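Long-range contacts in phenylalanine--tRNA ligase beta subunit (Pyrococcus horikoshii, PDB 2CXI), which catalyses, as part of an alpha2-beta2 tetramer, the ATP-dependent attachment of phenylalanine to tRNA(Phe), this chain being an N-terminal beta-subunit fragment with the B3/4 and B5 domains: residues T90-R101 with P152-E160; F133-I144 with K242-M250. All blocks are in the same frame, centred on the assembly; numbering follows the deposited sequence. Where two conformers were deposited one is given.

Interaction 1: T90-R101 with P152-E160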
loop_
_atom_site.group_PDB
_atom_site.type_symbol
_atom_site.label_atom_id
_atom_site.label_comp_id
_atom_site.label_asym_id
_atom_site.label_seq_id
_atom_site.Cartn_x
_atom_site.Cartn_y
_atom_site.Cartn_z
ATOM N N THR A 90 8.174 -9.077 0.030
ATOM C CA THR A 90 9.146 -8.617 -0.934
ATOM C C THR A 90 10.432 -8.137 -0.264
ATOM O O THR A 90 10.403 -7.440 0.779
ATOM C CB THR A 90 8.538 -7.447 -1.744
ATOM O OG1 THR A 90 7.422 -7.942 -2.495
ATOM C CG2 THR A 90 9.495 -6.980 -2.810
ATOM N N VAL A 91 11.558 -8.504 -0.860
ATOM C CA VAL A 91 12.856 -7.923 -0.485
ATOM C C VAL A 91 13.446 -7.229 -1.713
ATOM O O VAL A 91 13.471 -7.803 -2.774
ATOM C CB VAL A 91 13.861 -9.002 0.039
ATOM C CG1 VAL A 91 15.230 -8.377 0.441
ATOM C CG2 VAL A 91 13.212 -9.786 1.161
ATOM N N TYR A 92 13.926 -6.000 -1.535
ATOM C CA TYR A 92 14.582 -5.265 -2.621
ATOM C C TYR A 92 16.081 -5.334 -2.487
ATOM O O TYR A 92 16.616 -5.041 -1.413
ATOM C CB TYR A 92 14.128 -3.809 -2.603
ATOM C CG TYR A 92 12.639 -3.705 -2.808
ATOM C CD1 TYR A 92 12.103 -3.716 -4.113
ATOM C CD2 TYR A 92 11.753 -3.618 -1.710
ATOM C CE1 TYR A 92 10.724 -3.629 -4.309
ATOM C CE2 TYR A 92 10.364 -3.515 -1.910
ATOM C CZ TYR A 92 9.872 -3.497 -3.219
ATOM O OH TYR A 92 8.510 -3.435 -3.458
ATOM N N VAL A 93 16.745 -5.759 -3.563
ATOM C CA VAL A 93 18.220 -5.719 -3.634
ATOM C C VAL A 93 18.758 -4.553 -4.473
ATOM O O VAL A 93 18.529 -4.485 -5.695
ATOM C CB VAL A 93 18.800 -7.085 -4.126
ATOM C CG1 VAL A 93 20.342 -7.044 -4.173
ATOM C CG2 VAL A 93 18.302 -8.181 -3.221
ATOM N N ASP A 94 19.461 -3.648 -3.792
ATOM C CA ASP A 94 20.027 -2.434 -4.382
ATOM C C ASP A 94 21.081 -2.704 -5.463
ATOM O O ASP A 94 22.086 -3.414 -5.227
ATOM C CB ASP A 94 20.672 -1.639 -3.256
ATOM C CG ASP A 94 20.988 -0.222 -3.630
ATOM O OD1 ASP A 94 20.866 0.185 -4.819
ATOM O OD2 ASP A 94 21.383 0.556 -2.764
ATOM N N GLU A 95 20.868 -2.146 -6.659
ATOM C CA GLU A 95 21.845 -2.301 -7.740
ATOM C C GLU A 95 23.172 -1.688 -7.386
ATOM O O GLU A 95 24.207 -2.097 -7.905
ATOM C CB GLU A 95 21.337 -1.717 -9.070
ATOM C CG GLU A 95 21.132 -0.210 -9.084
ATOM C CD GLU A 95 20.695 0.290 -10.468
ATOM O OE1 GLU A 95 20.848 -0.472 -11.472
ATOM O OE2 GLU A 95 20.186 1.437 -10.545
ATOM N N LYS A 96 23.160 -0.740 -6.464
ATOM C CA LYS A 96 24.386 -0.071 -6.032
ATOM C C LYS A 96 25.297 -1.010 -5.244
ATOM O O LYS A 96 26.464 -0.684 -4.986
ATOM C CB LYS A 96 24.079 1.158 -5.198
ATOM C CG LYS A 96 23.328 2.262 -5.969
ATOM C CD LYS A 96 23.559 3.598 -5.244
ATOM C CE LYS A 96 22.421 4.597 -5.542
ATOM N NZ LYS A 96 21.525 4.111 -6.664
ATOM N N LEU A 97 24.775 -2.185 -4.893
ATOM C CA LEU A 97 25.603 -3.225 -4.237
ATOM C C LEU A 97 26.394 -4.093 -5.241
ATOM O O LEU A 97 27.138 -4.993 -4.840
ATOM C CB LEU A 97 24.716 -4.089 -3.317
ATOM C CG LEU A 97 24.338 -3.454 -1.969
ATOM C CD1 LEU A 97 23.331 -4.317 -1.224
ATOM C CD2 LEU A 97 25.600 -3.156 -1.069
ATOM N N LYS A 98 26.191 -3.842 -6.540
ATOM C CA LYS A 98 26.699 -4.727 -7.612
ATOM C C LYS A 98 28.180 -5.063 -7.511
ATOM O O LYS A 98 28.555 -6.213 -7.746
ATOM C CB LYS A 98 26.370 -4.202 -9.008
ATOM C CG LYS A 98 26.751 -5.154 -10.179
ATOM C CD LYS A 98 26.016 -6.523 -10.106
ATOM C CE LYS A 98 26.300 -7.352 -11.360
ATOM N NZ LYS A 98 25.860 -8.799 -11.261
ATOM N N ASP A 99 29.005 -4.092 -7.112
ATOM C CA ASP A 99 30.437 -4.304 -7.017
ATOM C C ASP A 99 30.859 -4.256 -5.559
ATOM O O ASP A 99 32.031 -4.061 -5.242
ATOM C CB ASP A 99 31.187 -3.253 -7.865
ATOM C CG ASP A 99 32.636 -3.645 -8.150
ATOM O OD1 ASP A 99 32.938 -4.875 -8.272
ATOM O OD2 ASP A 99 33.536 -2.771 -8.246
ATOM N N ILE A 100 29.902 -4.458 -4.644
ATOM C CA ILE A 100 30.210 -4.444 -3.214
ATOM C C ILE A 100 29.856 -5.789 -2.557
ATOM O O ILE A 100 30.711 -6.408 -1.863
ATOM C CB ILE A 100 29.471 -3.237 -2.495
ATOM C CG1 ILE A 100 29.880 -1.892 -3.130
ATOM C CG2 ILE A 100 29.682 -3.279 -0.952
ATOM C CD1 ILE A 100 29.026 -0.682 -2.701
ATOM N N ARG A 101 28.608 -6.229 -2.755
ATOM C CA ARG A 101 28.171 -7.570 -2.319
ATOM C C ARG A 101 26.840 -7.873 -3.049
ATOM O O ARG A 101 25.759 -7.683 -2.491
ATOM C CB ARG A 101 28.048 -7.648 -0.789
ATOM C CG ARG A 101 27.879 -9.096 -0.251
ATOM C CD ARG A 101 27.986 -9.220 1.290
ATOM N NE ARG A 101 27.983 -10.647 1.664
ATOM C CZ ARG A 101 29.030 -11.464 1.553
ATOM N NH1 ARG A 101 28.889 -12.755 1.861
ATOM N NH2 ARG A 101 30.229 -11.011 1.139
ATOM N N PRO A 152 8.243 -5.914 6.999
ATOM C CA PRO A 152 8.468 -5.972 5.551
ATOM C C PRO A 152 7.673 -4.798 4.853
ATOM O O PRO A 152 6.740 -4.259 5.465
ATOM C CB PRO A 152 7.899 -7.330 5.179
ATOM C CG PRO A 152 6.737 -7.521 6.174
ATOM C CD PRO A 152 7.286 -6.935 7.472
ATOM N N PRO A 153 8.041 -4.367 3.647
ATOM C CA PRO A 153 9.127 -4.940 2.828
ATOM C C PRO A 153 10.514 -4.794 3.461
ATOM O O PRO A 153 10.727 -3.914 4.335
ATOM C CB PRO A 153 9.052 -4.077 1.546
ATOM C CG PRO A 153 7.587 -3.823 1.416
ATOM C CD PRO A 153 7.196 -3.447 2.834
ATOM N N ILE A 154 11.447 -5.631 3.001
ATOM C CA ILE A 154 12.839 -5.591 3.522
ATOM C C ILE A 154 13.749 -5.078 2.406
ATOM O O ILE A 154 13.505 -5.368 1.229
ATOM C CB ILE A 154 13.300 -7.011 4.039
ATOM C CG1 ILE A 154 12.294 -7.587 5.056
ATOM C CG2 ILE A 154 14.728 -6.938 4.596
ATOM C CD1 ILE A 154 12.069 -6.763 6.332
ATOM N N TYR A 155 14.765 -4.313 2.776
ATOM C CA TYR A 155 15.734 -3.710 1.833
ATOM C C TYR A 155 17.157 -4.170 2.117
ATOM O O TYR A 155 17.611 -4.043 3.218
ATOM C CB TYR A 155 15.675 -2.180 1.966
ATOM C CG TYR A 155 14.308 -1.662 1.625
ATOM C CD1 TYR A 155 13.298 -1.640 2.577
ATOM C CD2 TYR A 155 14.020 -1.240 0.318
ATOM C CE1 TYR A 155 11.995 -1.185 2.252
ATOM C CE2 TYR A 155 12.778 -0.802 -0.019
ATOM C CZ TYR A 155 11.764 -0.770 0.942
ATOM O OH TYR A 155 10.516 -0.308 0.563
ATOM N N TYR A 156 17.811 -4.750 1.116
ATOM C CA TYR A 156 19.236 -5.026 1.168
ATOM C C TYR A 156 19.904 -3.931 0.300
ATOM O O TYR A 156 19.748 -3.920 -0.933
ATOM C CB TYR A 156 19.481 -6.451 0.650
ATOM C CG TYR A 156 20.935 -6.817 0.523
ATOM C CD1 TYR A 156 21.842 -6.543 1.553
ATOM C CD2 TYR A 156 21.395 -7.492 -0.616
ATOM C CE1 TYR A 156 23.190 -6.890 1.417
ATOM C CE2 TYR A 156 22.723 -7.868 -0.737
ATOM C CZ TYR A 156 23.610 -7.541 0.285
ATOM O OH TYR A 156 24.932 -7.871 0.133
ATOM N N LYS A 157 20.542 -2.973 0.953
ATOM C CA LYS A 157 20.949 -1.731 0.290
ATOM C C LYS A 157 22.401 -1.306 0.498
ATOM O O LYS A 157 23.063 -1.730 1.449
ATOM C CB LYS A 157 20.009 -0.571 0.712
ATOM C CG LYS A 157 20.168 -0.160 2.198
ATOM C CD LYS A 157 19.382 1.104 2.459
ATOM C CE LYS A 157 19.603 1.574 3.900
ATOM N NZ LYS A 157 19.526 3.097 4.063
ATOM N N ALA A 158 22.878 -0.436 -0.398
ATOM C CA ALA A 158 24.154 0.224 -0.220
ATOM C C ALA A 158 23.884 1.400 0.714
ATOM O O ALA A 158 23.086 2.255 0.392
ATOM C CB ALA A 158 24.695 0.714 -1.584
ATOM N N ALA A 159 24.532 1.393 1.870
ATOM C CA ALA A 159 24.386 2.425 2.895
ATOM C C ALA A 159 25.623 3.329 3.034
ATOM O O ALA A 159 26.775 2.876 2.910
ATOM C CB ALA A 159 24.097 1.770 4.237
ATOM N N GLU A 160 25.351 4.598 3.349
ATOM C CA GLU A 160 26.358 5.547 3.811
ATOM C C GLU A 160 27.077 5.009 5.048
ATOM O O GLU A 160 26.466 4.371 5.916
ATOM C CB GLU A 160 25.696 6.895 4.162
ATOM C CG GLU A 160 24.952 7.580 3.008
ATOM C CD GLU A 160 25.886 8.174 1.944
ATOM O OE1 GLU A 160 27.121 8.255 2.171
ATOM O OE2 GLU A 160 25.392 8.547 0.857
HETATM O O HOH W 1 21.340 2.873 -1.681
#

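Interaction 2: F133-I144 with K242-M250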
loop_
_atom_site.group_PDB
_atom_site.type_symbol
_atom_site.label_atom_id
_atom_site.label_comp_id
_atom_site.label_asym_id
_atom_site.label_seq_id
_atom_site.Cartn_x
_atom_site.Cartn_y
_atom_site.Cartn_z
ATOM N N PHE A 133 32.172 -23.589 2.797
ATOM C CA PHE A 133 31.508 -23.357 1.505
ATOM C C PHE A 133 31.586 -21.880 1.135
ATOM O O PHE A 133 31.820 -21.530 -0.023
ATOM C CB PHE A 133 30.047 -23.830 1.621
ATOM C CG PHE A 133 29.280 -23.820 0.327
ATOM C CD1 PHE A 133 29.506 -24.776 -0.635
ATOM C CD2 PHE A 133 28.288 -22.851 0.107
ATOM C CE1 PHE A 133 28.749 -24.792 -1.828
ATOM C CE2 PHE A 133 27.546 -22.827 -1.082
ATOM C CZ PHE A 133 27.757 -23.811 -2.041
ATOM N N GLY A 134 31.453 -21.000 2.126
ATOM C CA GLY A 134 31.386 -19.564 1.838
ATOM C C GLY A 134 32.706 -18.795 1.933
ATOM O O GLY A 134 32.709 -17.560 1.926
ATOM N N ARG A 135 33.813 -19.516 2.089
ATOM C CA ARG A 135 35.179 -18.934 2.184
ATOM C C ARG A 135 35.272 -17.784 3.196
ATOM O O ARG A 135 35.484 -16.613 2.830
ATOM C CB ARG A 135 35.751 -18.489 0.816
ATOM C CG ARG A 135 35.494 -19.448 -0.363
ATOM C CD ARG A 135 36.319 -20.774 -0.501
ATOM N NE ARG A 135 37.733 -20.699 -0.159
ATOM C CZ ARG A 135 38.632 -21.668 -0.412
ATOM N NH1 ARG A 135 38.281 -22.772 -1.039
ATOM N NH2 ARG A 135 39.890 -21.524 -0.038
ATOM N N ARG A 136 35.094 -18.161 4.459
ATOM C CA ARG A 136 35.153 -17.267 5.593
ATOM C C ARG A 136 34.191 -16.073 5.340
ATOM O O ARG A 136 34.573 -14.898 5.520
ATOM C CB ARG A 136 36.603 -16.813 5.845
ATOM C CG ARG A 136 37.586 -17.943 6.245
ATOM C CD ARG A 136 38.959 -17.378 6.562
ATOM N NE ARG A 136 39.611 -16.941 5.316
ATOM C CZ ARG A 136 40.838 -16.433 5.242
ATOM N NH1 ARG A 136 41.572 -16.267 6.360
ATOM N NH2 ARG A 136 41.344 -16.095 4.056
ATOM N N ARG A 137 32.981 -16.405 4.862
ATOM C CA ARG A 137 31.849 -15.455 4.710
ATOM C C ARG A 137 31.893 -14.637 3.398
ATOM O O ARG A 137 30.907 -14.007 3.031
ATOM C CB ARG A 137 31.809 -14.476 5.884
ATOM C CG ARG A 137 31.480 -15.049 7.249
ATOM C CD ARG A 137 30.999 -13.920 8.196
ATOM N NE ARG A 137 30.780 -14.378 9.574
ATOM C CZ ARG A 137 30.436 -13.570 10.581
ATOM N NH1 ARG A 137 30.280 -12.271 10.365
ATOM N NH2 ARG A 137 30.262 -14.061 11.823
ATOM N N ARG A 138 33.040 -14.611 2.711
ATOM C CA ARG A 138 33.107 -13.725 1.519
ATOM C C ARG A 138 32.162 -14.196 0.448
ATOM O O ARG A 138 31.449 -13.393 -0.150
ATOM C CB ARG A 138 34.521 -13.624 0.936
ATOM C CG ARG A 138 34.587 -12.547 -0.113
ATOM C CD ARG A 138 35.954 -12.397 -0.871
ATOM N NE ARG A 138 35.559 -11.756 -2.106
ATOM C CZ ARG A 138 35.170 -12.402 -3.188
ATOM N NH1 ARG A 138 35.182 -13.739 -3.230
ATOM N NH2 ARG A 138 34.751 -11.692 -4.229
ATOM N N GLU A 139 32.143 -15.518 0.208
ATOM C CA GLU A 139 31.297 -16.089 -0.847
ATOM C C GLU A 139 29.853 -16.332 -0.398
ATOM O O GLU A 139 28.951 -16.251 -1.221
ATOM C CB GLU A 139 31.926 -17.374 -1.446
ATOM C CG GLU A 139 33.187 -17.036 -2.223
ATOM C CD GLU A 139 33.956 -18.250 -2.725
ATOM O OE1 GLU A 139 35.209 -18.121 -2.900
ATOM O OE2 GLU A 139 33.333 -19.332 -2.999
ATOM N N VAL A 140 29.667 -16.659 0.888
ATOM C CA VAL A 140 28.340 -16.942 1.455
ATOM C C VAL A 140 28.336 -16.512 2.905
ATOM O O VAL A 140 29.168 -16.993 3.716
ATOM C CB VAL A 140 27.957 -18.470 1.403
ATOM C CG1 VAL A 140 26.589 -18.698 2.118
ATOM C CG2 VAL A 140 27.865 -18.969 0.001
ATOM N N ALA A 141 27.425 -15.589 3.238
ATOM C CA ALA A 141 27.179 -15.196 4.639
ATOM C C ALA A 141 25.681 -15.367 4.904
ATOM O O ALA A 141 24.865 -15.024 4.041
ATOM C CB ALA A 141 27.626 -13.722 4.879
ATOM N N ILE A 142 25.331 -15.944 6.045
ATOM C CA ILE A 142 23.935 -16.277 6.337
ATOM C C ILE A 142 23.518 -15.509 7.553
ATOM O O ILE A 142 24.175 -15.571 8.611
ATOM C CB ILE A 142 23.741 -17.818 6.581
ATOM C CG1 ILE A 142 24.142 -18.591 5.317
ATOM C CG2 ILE A 142 22.260 -18.164 7.060
ATOM C CD1 ILE A 142 24.507 -20.107 5.591
ATOM N N GLY A 143 22.402 -14.812 7.416
ATOM C CA GLY A 143 21.724 -14.219 8.587
ATOM C C GLY A 143 20.391 -14.929 8.893
ATOM O O GLY A 143 19.669 -15.387 7.966
ATOM N N ILE A 144 20.064 -15.016 10.184
ATOM C CA ILE A 144 18.752 -15.535 10.616
ATOM C C ILE A 144 18.116 -14.566 11.594
ATOM O O ILE A 144 18.800 -13.989 12.456
ATOM C CB ILE A 144 18.884 -16.930 11.235
ATOM C CG1 ILE A 144 19.426 -17.914 10.197
ATOM C CG2 ILE A 144 17.528 -17.442 11.649
ATOM C CD1 ILE A 144 19.962 -19.195 10.854
ATOM N N LYS A 242 25.604 -19.969 -5.707
ATOM C CA LYS A 242 26.178 -20.347 -4.413
ATOM C C LYS A 242 25.297 -19.939 -3.207
ATOM O O LYS A 242 25.100 -20.737 -2.269
ATOM C CB LYS A 242 27.605 -19.818 -4.242
ATOM C CG LYS A 242 28.675 -20.682 -4.954
ATOM C CD LYS A 242 30.085 -20.303 -4.480
ATOM C CE LYS A 242 30.208 -20.510 -2.989
ATOM N NZ LYS A 242 30.844 -21.825 -2.734
ATOM N N VAL A 243 24.756 -18.728 -3.252
ATOM C CA VAL A 243 23.851 -18.258 -2.173
ATOM C C VAL A 243 22.538 -19.038 -2.169
ATOM O O VAL A 243 21.951 -19.277 -1.102
ATOM C CB VAL A 243 23.681 -16.747 -2.174
ATOM C CG1 VAL A 243 25.077 -16.062 -1.900
ATOM C CG2 VAL A 243 23.056 -16.224 -3.508
HETATM N N MSE A 244 22.091 -19.477 -3.347
HETATM C CA MSE A 244 20.876 -20.301 -3.424
HETATM C C MSE A 244 21.070 -21.704 -2.865
HETATM O O MSE A 244 20.209 -22.223 -2.200
HETATM C CB MSE A 244 20.388 -20.373 -4.860
HETATM C CG MSE A 244 19.924 -19.023 -5.343
HETATM SE SE MSE A 244 18.050 -18.784 -4.930
HETATM C CE MSE A 244 17.280 -19.825 -6.478
ATOM N N LEU A 245 22.211 -22.308 -3.155
ATOM C CA LEU A 245 22.548 -23.613 -2.557
ATOM C C LEU A 245 22.495 -23.526 -1.037
ATOM O O LEU A 245 21.817 -24.330 -0.395
ATOM C CB LEU A 245 23.931 -24.087 -3.035
ATOM C CG LEU A 245 24.305 -25.545 -2.733
ATOM C CD1 LEU A 245 24.735 -25.738 -1.240
ATOM C CD2 LEU A 245 23.201 -26.507 -3.193
ATOM N N ALA A 246 23.187 -22.523 -0.482
ATOM C CA ALA A 246 23.270 -22.326 0.961
ATOM C C ALA A 246 21.855 -22.085 1.573
ATOM O O ALA A 246 21.469 -22.651 2.622
ATOM C CB ALA A 246 24.175 -21.141 1.240
ATOM N N LEU A 247 21.055 -21.284 0.889
ATOM C CA LEU A 247 19.681 -21.028 1.357
ATOM C C LEU A 247 18.872 -22.338 1.362
ATOM O O LEU A 247 18.120 -22.628 2.305
ATOM C CB LEU A 247 19.005 -20.028 0.393
ATOM C CG LEU A 247 17.555 -19.670 0.758
ATOM C CD1 LEU A 247 17.563 -18.800 2.093
ATOM C CD2 LEU A 247 16.854 -18.924 -0.413
ATOM N N ASN A 248 19.025 -23.127 0.294
ATOM C CA ASN A 248 18.356 -24.385 0.175
ATOM C C ASN A 248 18.720 -25.329 1.311
ATOM O O ASN A 248 17.845 -26.001 1.855
ATOM C CB ASN A 248 18.636 -25.032 -1.178
ATOM C CG ASN A 248 17.997 -24.233 -2.379
ATOM O OD1 ASN A 248 18.285 -24.509 -3.565
ATOM N ND2 ASN A 248 17.128 -23.319 -2.064
ATOM N N VAL A 249 20.016 -25.410 1.625
ATOM C CA VAL A 249 20.465 -26.208 2.762
ATOM C C VAL A 249 19.771 -25.725 4.077
ATOM O O VAL A 249 19.212 -26.527 4.820
ATOM C CB VAL A 249 22.024 -26.201 2.851
ATOM C CG1 VAL A 249 22.506 -26.752 4.217
ATOM C CG2 VAL A 249 22.632 -26.997 1.659
HETATM N N MSE A 250 19.801 -24.420 4.340
HETATM C CA MSE A 250 19.193 -23.834 5.565
HETATM C C MSE A 250 17.712 -24.174 5.686
HETATM O O MSE A 250 17.260 -24.611 6.745
HETATM C CB MSE A 250 19.332 -22.298 5.612
HETATM C CG MSE A 250 20.745 -21.755 5.792
HETATM SE SE MSE A 250 21.628 -22.363 7.526
HETATM C CE MSE A 250 20.164 -22.229 8.737
#

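Interaction 1: T90-R101 with P152-E160
Tyr156 swings its ring away from its own amide nitrogen (chi1 174°), which brings it alongside Val93, with Leu97 CD1 over one face, and its hydroxyl to the backbone of Arg101. Leu97 CD1 sits 3.5 Å from the ring centroid, only 7° off the normal, so this is a CH-pi contact centred on the face. The phenol donates from OH to Arg101 O at 2.8 Å, somewhat tilted from the carbonyl plane. One group thus meets both Leu97 and the carbonyl four residues on, tying the 3-10 turn to the strand.

Tyr92 and Tyr155 share the same first torsion, CG anti to the carbonyl carbon, and lean side by side in one direction. Their rings are near-parallel (20°) but offset, with little face shared; the touch is between Tyr92 CD2 and Tyr155 CE2 at 3.4 Å. Pro153 CB meets the edge of the Tyr92 ring. Tyr92 OH bonds Ser18 N and Tyr155 OH bonds Ser18 OG, both of the second subunit.

The backbones pair through Ile154 N to Thr90 O, Tyr92 N to Ile154 O, Tyr156 N to Tyr92 O and Asp94 N to Tyr156 O. Asp94 then takes over from the strand with its carboxylate: OD2 accepts Ala158 N at 3.0 Å on its anti side, while OD1 accepts Lys96 N at 3.0 Å from above the carboxylate plane, an Asx turn. A water donates to both Asp94 OD2 and Ala158 O, adding a second link.

The short-segment axes run nearly parallel, 4.6 Å apart at closest approach, and the bridges join Val91 to Ile154, Tyr92 to Tyr155 and Val93 to Tyr156. This is the register of neighbouring parallel strands in the mixed beta sheet, ended by an Asx turn entering a 3-10 turn.

Interaction 2: F133-I144 with K242-M250
Phe133 presents the face of its ring to the tip of Lys242, the two residues approaching each other head-on. Lys242 NZ stands 3.6 Å from the ring centroid and 6° off the normal, a nearly axial cation-pi contact. The lysine chain, bent at chi3 and chi4, curls its ammonium back so that NZ also donates to Phe133 O at 2.9 Å. Ring and carbonyl together place the ammonium. Glu139 OE2 is a looser third partner, adding a long salt bridge (3.5 Å to Lys242 NZ), and this nearby carboxylate would probably favour the charged form of the lysine.

The far rim of the ring is a bump that Leu245 receives: CZ rests against Leu245 CD1 at 3.7 Å, while Lys242 O lies in the ring plane at its edge. Were Phe133 an alanine, the Lys242 ammonium would probably lose its aromatic face and a gap would be likely to open beside Leu245.

Along the strand, shape governs. The short side chain of Ala246 leaves a shallow hollow on the helix that Val140 CG1 occupies, 3.5 Å from Ala246 CB. The backbones come nearest at Val140 and Val243, CA to CA 5.9 Å. Farther on, Ile142 rests CG2 and CD1 on CG of the selenomethionine Met250. That chain, folded at chi2 and chi3, brings CE tip to tip with Ile144 CD1 at 3.7 Å.

Val140, Ile142 and Ile144 thus meet Lys242, Ala246 and Met250, residues four apart on one side of the helix. Ile142 and Ile144 also touch helix 116-133. Helix 240-255 lies at a shallow angle (-38° for the short segments) on strand 140-146 of the mixed sheet, a helix-on-sheet layer within the B3/4 domain.

In the fold
Interactions 1 and 2 have centres about 17 Å apart and reach the same mixed sheet, one at strand 154-159 and the other at strand 140-146, which precedes it in the chain. Arg101 joins them directly: its NH1 lies 2.6 Å from Arg137 O and its NH2 lies 3.0 Å from Arg138 O, both probable hydrogen bonds, so the end of 90-101 grips the turn of 133-144. The surroundings differ. Interaction 1 borders the second subunit and lies away from the predicted magnesium site, whereas in interaction 2 the side chain of Leu245 is about 7 Å from that of Asp331, a predicted magnesium ligand shared with the alpha subunit.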